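Glucose-6-phosphate isomerase (Thermus thermophilus, PDB 1ZZG) probably catalyses the reversible isomerisation of glucose 6-phosphate to fructose 6-phosphate, a step shared by glycolysis and gluconeogenesis. Local coordinates at residues E55-R60 and D205-L210; L155-D160 and E173-F178. All blocks are in the same frame, centred on the assembly; numbering follows the deposited sequence.

Contact 1. Residues E55-R60 and D205-L210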
# COMPACT_ATOMS: atom_id res chain seq x y z
N GLU A 55 3.04 24.97 -20.62
CA GLU A 55 2.49 24.21 -21.73
C GLU A 55 1.45 23.21 -21.19
O GLU A 55 0.41 22.97 -21.81
CB GLU A 55 3.61 23.47 -22.44
CG GLU A 55 3.18 22.66 -23.65
CD GLU A 55 4.33 21.85 -24.24
OE1 GLU A 55 5.40 22.43 -24.51
OE2 GLU A 55 4.15 20.63 -24.43
N VAL A 56 1.75 22.62 -20.04
CA VAL A 56 0.84 21.67 -19.41
C VAL A 56 -0.43 22.39 -18.96
O VAL A 56 -1.54 21.93 -19.22
CB VAL A 56 1.51 20.99 -18.18
CG1 VAL A 56 0.47 20.20 -17.37
CG2 VAL A 56 2.61 20.05 -18.66
N ARG A 57 -0.26 23.54 -18.30
CA ARG A 57 -1.41 24.31 -17.84
C ARG A 57 -2.31 24.74 -19.00
O ARG A 57 -3.53 24.63 -18.92
CB ARG A 57 -0.95 25.56 -17.08
CG ARG A 57 -0.49 25.33 -15.64
CD ARG A 57 -0.07 26.66 -15.02
NE ARG A 57 0.33 26.58 -13.61
CZ ARG A 57 -0.49 26.23 -12.63
NH1 ARG A 57 -1.75 25.92 -12.90
NH2 ARG A 57 -0.06 26.20 -11.37
N ARG A 58 -1.71 25.25 -20.07
CA ARG A 58 -2.50 25.70 -21.21
C ARG A 58 -3.31 24.55 -21.81
O ARG A 58 -4.46 24.74 -22.20
CB ARG A 58 -1.60 26.34 -22.26
CG ARG A 58 -0.96 27.65 -21.82
CD ARG A 58 -2.01 28.70 -21.40
NE ARG A 58 -2.38 28.64 -19.99
CZ ARG A 58 -1.58 29.00 -18.98
NH1 ARG A 58 -0.35 29.45 -19.24
NH2 ARG A 58 -2.00 28.94 -17.73
N TYR A 59 -2.71 23.37 -21.87
CA TYR A 59 -3.39 22.21 -22.41
C TYR A 59 -4.58 21.84 -21.53
O TYR A 59 -5.66 21.53 -22.03
CB TYR A 59 -2.45 21.01 -22.49
CG TYR A 59 -3.15 19.72 -22.87
CD1 TYR A 59 -3.64 19.52 -24.16
CD2 TYR A 59 -3.36 18.72 -21.92
CE1 TYR A 59 -4.31 18.35 -24.50
CE2 TYR A 59 -4.03 17.55 -22.25
CZ TYR A 59 -4.50 17.37 -23.54
OH TYR A 59 -5.15 16.20 -23.86
N ARG A 60 -4.38 21.88 -20.22
CA ARG A 60 -5.43 21.54 -19.27
C ARG A 60 -6.60 22.51 -19.41
O ARG A 60 -7.75 22.09 -19.51
CB ARG A 60 -4.89 21.59 -17.84
CG ARG A 60 -5.86 21.12 -16.77
CD ARG A 60 -6.78 22.22 -16.23
NE ARG A 60 -7.73 21.66 -15.26
CZ ARG A 60 -8.83 20.98 -15.59
NH1 ARG A 60 -9.14 20.79 -16.87
NH2 ARG A 60 -9.59 20.46 -14.64
N ASP A 205 -1.07 23.25 -7.58
CA ASP A 205 -0.11 24.30 -7.91
C ASP A 205 1.23 23.72 -8.36
O ASP A 205 2.13 23.48 -7.54
CB ASP A 205 0.09 25.22 -6.70
CG ASP A 205 0.91 26.45 -7.03
OD1 ASP A 205 1.34 26.59 -8.20
OD2 ASP A 205 1.12 27.29 -6.12
N LEU A 206 1.37 23.52 -9.67
CA LEU A 206 2.59 22.96 -10.25
C LEU A 206 3.82 23.82 -9.95
O LEU A 206 4.89 23.30 -9.65
CB LEU A 206 2.44 22.83 -11.76
CG LEU A 206 1.12 22.20 -12.23
CD1 LEU A 206 1.11 22.11 -13.74
CD2 LEU A 206 0.94 20.82 -11.60
N ASP A 207 3.66 25.14 -10.03
CA ASP A 207 4.76 26.06 -9.77
C ASP A 207 5.35 25.83 -8.37
O ASP A 207 6.58 25.78 -8.21
CB ASP A 207 4.26 27.51 -9.88
CG ASP A 207 3.70 27.82 -11.26
OD1 ASP A 207 4.46 28.35 -12.11
OD2 ASP A 207 2.50 27.53 -11.50
N ALA A 208 4.48 25.68 -7.38
CA ALA A 208 4.92 25.47 -6.01
C ALA A 208 5.64 24.14 -5.88
O ALA A 208 6.61 24.02 -5.14
CB ALA A 208 3.72 25.52 -5.06
N LEU A 209 5.16 23.13 -6.60
CA LEU A 209 5.80 21.82 -6.55
C LEU A 209 7.25 21.93 -7.02
O LEU A 209 8.16 21.45 -6.35
CB LEU A 209 5.03 20.84 -7.44
CG LEU A 209 5.50 19.38 -7.44
CD1 LEU A 209 5.14 18.71 -6.11
CD2 LEU A 209 4.82 18.66 -8.60
N LEU A 210 7.47 22.58 -8.17
CA LEU A 210 8.82 22.71 -8.71
C LEU A 210 9.70 23.64 -7.87
O LEU A 210 10.91 23.44 -7.77
CB LEU A 210 8.77 23.19 -10.17
CG LEU A 210 7.97 22.30 -11.15
CD1 LEU A 210 8.09 22.84 -12.56
CD2 LEU A 210 8.49 20.86 -11.09
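Arg57 reaches from helix 52-61 to the first turn of helix 206-221; it contributes the largest share of the contact, and its guanidinium makes all the polar contacts. The two helical segments run nearly antiparallel, at 158°, with axes 12.7 Å apart, so long side chains bridge the gap. Arg57 does so with CG anti to its carbonyl carbon and the chain extended from CG to NE. The group meets Asp207 side-on: NE (3.2 Å) and NH2 (2.9 Å) both donate to OD2 of Asp207. The NE bond uses the syn lone pair, while NH2 comes in nearly along the C-O axis. Guanidinium and carboxylate are nearly coplanar, 12° apart, with OD2 close to the guanidinium plane. Asp205 OD1 also lies in that plane, beyond the tip of Arg57 NH2, in a longer salt bridge of 3.5 Å; it also caps the helix, accepting a weak bond from Ala208 N. Leu206 lies over one guanidinium face through CG, and its CD1 is 4.1 Å from Arg57 CG and 4.2 Å from Val56 CG1. Val56 also packs on Ala200 and Leu206 on Leu199. An alanine in place of Arg57 would probably leave both carboxylates without this shared counter-charge, with only the Val56-Leu206 contact remaining between 55-60 and 205-210. Two acids around one arginine make a salt-bridge network at a helix N-terminus, whose dipole would probably stabilise the carboxylates further.

Contact 2. Residues L155-D160 and E173-F178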
# COMPACT_ATOMS: atom_id res chain seq x y z
N LEU A 155 -7.29 11.26 -26.13
CA LEU A 155 -6.07 10.49 -25.87
C LEU A 155 -4.84 11.38 -25.96
O LEU A 155 -4.56 11.99 -26.99
CB LEU A 155 -5.94 9.34 -26.88
CG LEU A 155 -4.66 8.50 -26.75
CD1 LEU A 155 -4.61 7.84 -25.38
CD2 LEU A 155 -4.61 7.45 -27.85
N VAL A 156 -4.11 11.46 -24.85
CA VAL A 156 -2.89 12.26 -24.78
C VAL A 156 -1.75 11.32 -24.37
O VAL A 156 -1.92 10.46 -23.51
CB VAL A 156 -3.05 13.42 -23.77
CG1 VAL A 156 -3.46 12.88 -22.41
CG2 VAL A 156 -1.75 14.21 -23.67
N VAL A 157 -0.59 11.49 -25.00
CA VAL A 157 0.55 10.63 -24.72
C VAL A 157 1.72 11.34 -24.04
O VAL A 157 2.04 12.49 -24.34
CB VAL A 157 1.06 9.99 -26.04
CG1 VAL A 157 2.25 9.09 -25.78
CG2 VAL A 157 -0.06 9.20 -26.69
N THR A 158 2.36 10.63 -23.11
CA THR A 158 3.53 11.15 -22.39
C THR A 158 4.60 10.08 -22.57
O THR A 158 4.50 8.99 -22.02
CB THR A 158 3.22 11.33 -20.89
OG1 THR A 158 2.17 12.30 -20.73
CG2 THR A 158 4.46 11.79 -20.14
N THR A 159 5.63 10.40 -23.35
CA THR A 159 6.69 9.43 -23.64
C THR A 159 7.98 10.13 -24.11
O THR A 159 8.02 11.35 -24.22
CB THR A 159 6.20 8.45 -24.75
OG1 THR A 159 7.11 7.35 -24.87
CG2 THR A 159 6.10 9.17 -26.09
N ASP A 160 9.02 9.35 -24.39
CA ASP A 160 10.28 9.91 -24.86
C ASP A 160 9.99 10.85 -26.04
O ASP A 160 9.08 10.60 -26.83
CB ASP A 160 11.22 8.80 -25.34
CG ASP A 160 12.60 9.33 -25.71
OD1 ASP A 160 13.47 9.39 -24.81
OD2 ASP A 160 12.81 9.69 -26.89
N GLU A 173 -1.03 9.61 -35.51
CA GLU A 173 -2.42 9.96 -35.27
C GLU A 173 -2.69 11.43 -34.95
O GLU A 173 -3.85 11.84 -34.84
CB GLU A 173 -2.98 9.10 -34.14
CG GLU A 173 -3.06 7.62 -34.46
CD GLU A 173 -4.01 7.31 -35.60
OE1 GLU A 173 -4.81 8.19 -35.98
OE2 GLU A 173 -3.96 6.17 -36.12
N GLY A 174 -1.63 12.23 -34.81
CA GLY A 174 -1.82 13.63 -34.50
C GLY A 174 -2.37 13.84 -33.10
O GLY A 174 -3.28 14.65 -32.88
N LEU A 175 -1.81 13.09 -32.15
CA LEU A 175 -2.24 13.17 -30.76
C LEU A 175 -1.38 14.15 -29.99
O LEU A 175 -0.20 14.35 -30.30
CB LEU A 175 -2.13 11.80 -30.10
CG LEU A 175 -2.81 10.64 -30.83
CD1 LEU A 175 -2.55 9.35 -30.08
CD2 LEU A 175 -4.30 10.92 -30.95
N LYS A 176 -1.96 14.78 -28.97
CA LYS A 176 -1.19 15.70 -28.15
C LYS A 176 -0.19 14.81 -27.44
O LYS A 176 -0.52 13.69 -27.03
CB LYS A 176 -2.08 16.38 -27.11
CG LYS A 176 -1.34 17.42 -26.27
CD LYS A 176 -0.91 18.61 -27.12
CE LYS A 176 -0.25 19.69 -26.29
NZ LYS A 176 1.02 19.21 -25.69
N ALA A 177 1.03 15.28 -27.29
CA ALA A 177 2.05 14.48 -26.63
C ALA A 177 2.98 15.34 -25.79
O ALA A 177 3.34 16.45 -26.18
CB ALA A 177 2.83 13.68 -27.66
N PHE A 178 3.35 14.80 -24.64
CA PHE A 178 4.26 15.48 -23.74
C PHE A 178 5.49 14.61 -23.66
O PHE A 178 5.43 13.40 -23.89
CB PHE A 178 3.60 15.64 -22.36
CG PHE A 178 2.57 16.73 -22.32
CD1 PHE A 178 2.96 18.06 -22.22
CD2 PHE A 178 1.22 16.43 -22.38
CE1 PHE A 178 2.01 19.08 -22.17
CE2 PHE A 178 0.26 17.43 -22.33
CZ PHE A 178 0.65 18.76 -22.23
O HOH W 1 -4.63 14.38 -28.30
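Gly174, with positive phi, is the first residue to leave helical geometry after helix 165-173. Leu175 then lays CD1 against CD2 of Leu155 at 3.6 Å, the two side chains crossing obliquely, and the same methyl touches Val157 CG2; Phe169 of the helix packs on both leucines. At Lys176 the strands are still splayed: a water accepts from Lys176 N and donates to Leu155 O. Lys176 O restores the ladder, accepting from Val157 N at 3.0 Å in a nearly straight bond. The Lys176 side chain bends at chi2 and chi4, bringing NZ over one face of the Phe178 ring. Ala177 turns its CB to the face of the sheet that carries Val157, with Arg167 of the helix against it. Phe178 pairs through both its backbone groups, N donating to Val157 O (2.7 Å) and O accepting from Thr159 N (3.1 Å), and the ladder runs on to Ile180. On the face shared with Val156 and Thr158, the ring edge meets Val156 CG2 at CD2, 3.9 Å away, and Leu197 packs on all three. Parallel strands joined through helix 165-173 form a beta-alpha-beta unit at one margin of the parallel sheet, as in the SIS fold of phosphoglucose isomerases.

Helix 52-61 ties the two contacts together, since its residues face both ways. Arg57 serves contact 1, Val56 touches both Leu206 and Phe178, and Glu55 and Tyr59 lean on the two strands of contact 2: Glu55 OE2 lies 3.5 Å from Phe178 CE1, and Tyr59 OH is 3.5 Å from Val156 CB. Tyr59 also covers the Lys176 chain, whose NZ makes a long, weak ion pair with Glu55 OE2. The centres of contact 1 and contact 2 are about 17 Å apart. Along the chain, contact 2 is nested within the loop that contact 1 closes, and helix 193-201 packs against both. Both lie away from the predicted catalytic residues Glu267 and Lys406.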